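Local coordinates for CBS domain-containing protein (Listeria monocytogenes, PDB 6XNU) that binds the second messenger c-di-AMP and takes part in the homeostasis of (p)ppGpp and c-di-AMP in the cell, at residues 144-147 with 148-152. Sequence-based numbering, arbitrary orientation.
Sequences RRVV and LKQVN
Leu148, Lys149, Gln150 and Val151 each give their backbone N-H to the carbonyl four residues back, from Arg144 O to Val147 O; the four-residue spacing identifies an alpha-helix, and N-H...O angles of 152° or more bear out each bond. Its shortest rung joins Lys149 N to Arg145 O at 2.8 Å. On the solvent side Arg145 and Lys149, one turn apart, run obliquely across each other. With CG anti to the backbone N (chi1 177°) and the chain extended as far as NE, the Arg145 guanidinium reaches over the lysine. Lys149 CD lies over one face of that guanidinium, offset toward the rim, 3.8 Å from Arg145 NH1. The two like charges, NH1 of Arg145 and NZ of Lys149, stay 4.5 Å apart. A water in the guanidinium plane accepts from Arg145 NH1 at 2.9 Å and, weakly, from Lys149 NZ, which, with the salt bridge from Arg145 NE to Asp125 of the second subunit, probably softens any repulsion between the two charges. This is the first part of helix 145-161, which follows strand 138-143 of the CBS domain; here it meets the second subunit, whose Val151 packs on Val151. One turn before Val151, Val147 places CG1 4.4 Å from Val151 CG2, a loose apolar contact. Gln150 CG rests 3.3 Å from Val146 O, while its amide NE2 is hydrogen-bonded to Glu26 near the N-terminus.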
loop_
_atom_site.group_PDB
_atom_site.type_symbol
_atom_site.label_atom_id
_atom_site.label_comp_id
_atom_site.label_asym_id
_atom_site.label_seq_id
_atom_site.Cartn_x
_atom_site.Cartn_y
_atom_site.Cartn_z
ATOM N N ARG A 144 -2.947 -9.589 -4.364
ATOM C CA ARG A 144 -2.224 -9.910 -5.592
ATOM C C ARG A 144 -1.165 -10.978 -5.386
ATOM O O ARG A 144 -0.739 -11.615 -6.367
ATOM C CB ARG A 144 -1.551 -8.656 -6.130
ATOM C CG ARG A 144 -2.459 -7.724 -6.872
ATOM C CD ARG A 144 -1.676 -6.481 -7.228
ATOM N NE ARG A 144 -2.462 -5.532 -8.009
ATOM C CZ ARG A 144 -2.172 -4.241 -8.093
ATOM N NH1 ARG A 144 -1.122 -3.766 -7.440
ATOM N NH2 ARG A 144 -2.917 -3.433 -8.836
ATOM N N ARG A 145 -0.725 -11.198 -4.144
ATOM C CA ARG A 145 0.421 -12.074 -3.914
ATOM C C ARG A 145 0.170 -13.488 -4.426
ATOM O O ARG A 145 1.085 -14.121 -4.966
ATOM C CB ARG A 145 0.774 -12.104 -2.429
ATOM C CG ARG A 145 1.917 -13.049 -2.102
ATOM C CD ARG A 145 2.465 -12.740 -0.726
ATOM N NE ARG A 145 3.646 -13.535 -0.406
ATOM C CZ ARG A 145 3.601 -14.749 0.125
ATOM N NH1 ARG A 145 2.429 -15.313 0.395
ATOM N NH2 ARG A 145 4.729 -15.398 0.384
ATOM N N VAL A 146 -1.056 -14.010 -4.268
ATOM C CA VAL A 146 -1.317 -15.381 -4.704
ATOM C C VAL A 146 -1.089 -15.510 -6.208
ATOM O O VAL A 146 -0.578 -16.530 -6.684
ATOM C CB VAL A 146 -2.742 -15.831 -4.302
ATOM C CG1 VAL A 146 -3.810 -14.951 -4.943
ATOM C CG2 VAL A 146 -2.961 -17.288 -4.690
ATOM N N VAL A 147 -1.434 -14.474 -6.976
ATOM C CA VAL A 147 -1.244 -14.548 -8.425
ATOM C C VAL A 147 0.240 -14.488 -8.761
ATOM O O VAL A 147 0.724 -15.215 -9.640
ATOM C CB VAL A 147 -2.030 -13.429 -9.132
ATOM C CG1 VAL A 147 -1.785 -13.481 -10.646
ATOM C CG2 VAL A 147 -3.546 -13.545 -8.811
ATOM N N LEU A 148 0.994 -13.643 -8.052
ATOM C CA LEU A 148 2.439 -13.608 -8.269
ATOM C C LEU A 148 3.077 -14.950 -7.926
ATOM O O LEU A 148 4.007 -15.391 -8.606
ATOM C CB LEU A 148 3.076 -12.486 -7.446
ATOM C CG LEU A 148 3.284 -11.166 -8.186
ATOM C CD1 LEU A 148 4.377 -11.293 -9.271
ATOM C CD2 LEU A 148 1.991 -10.680 -8.797
ATOM N N LYS A 149 2.594 -15.612 -6.868
ATOM C CA LYS A 149 3.099 -16.942 -6.539
ATOM C C LYS A 149 2.837 -17.908 -7.679
ATOM O O LYS A 149 3.701 -18.721 -8.032
ATOM C CB LYS A 149 2.442 -17.464 -5.261
ATOM C CG LYS A 149 3.050 -16.908 -3.987
ATOM C CD LYS A 149 2.300 -17.406 -2.754
ATOM C CE LYS A 149 2.483 -18.901 -2.527
ATOM N NZ LYS A 149 1.621 -19.390 -1.396
ATOM N N GLN A 150 1.650 -17.820 -8.277
ATOM C CA GLN A 150 1.326 -18.708 -9.389
ATOM C C GLN A 150 2.192 -18.410 -10.610
ATOM O O GLN A 150 2.625 -19.338 -11.309
ATOM C CB GLN A 150 -0.158 -18.582 -9.720
ATOM C CG GLN A 150 -1.037 -19.160 -8.624
ATOM C CD GLN A 150 -2.514 -18.880 -8.856
ATOM O OE1 GLN A 150 -2.874 -17.932 -9.563
ATOM N NE2 GLN A 150 -3.378 -19.700 -8.255
ATOM N N VAL A 151 2.435 -17.129 -10.895
ATOM C CA VAL A 151 3.275 -16.773 -12.040
ATOM C C VAL A 151 4.705 -17.252 -11.818
ATOM O O VAL A 151 5.346 -17.814 -12.723
ATOM C CB VAL A 151 3.213 -15.254 -12.279
ATOM C CG1 VAL A 151 4.269 -14.828 -13.288
ATOM C CG2 VAL A 151 1.833 -14.862 -12.774
ATOM N N ASN A 152 5.223 -17.027 -10.613
ATOM C CA ASN A 152 6.530 -17.533 -10.195
ATOM C C ASN A 152 6.631 -19.042 -10.417
ATOM O O ASN A 152 7.588 -19.531 -11.028
ATOM C CB ASN A 152 6.715 -17.148 -8.717
ATOM C CG ASN A 152 8.097 -17.396 -8.188
ATOM O OD1 ASN A 152 9.080 -16.778 -8.624
ATOM N ND2 ASN A 152 8.184 -18.290 -7.201
HETATM O O HOH W 1 1.796 -17.885 1.572
#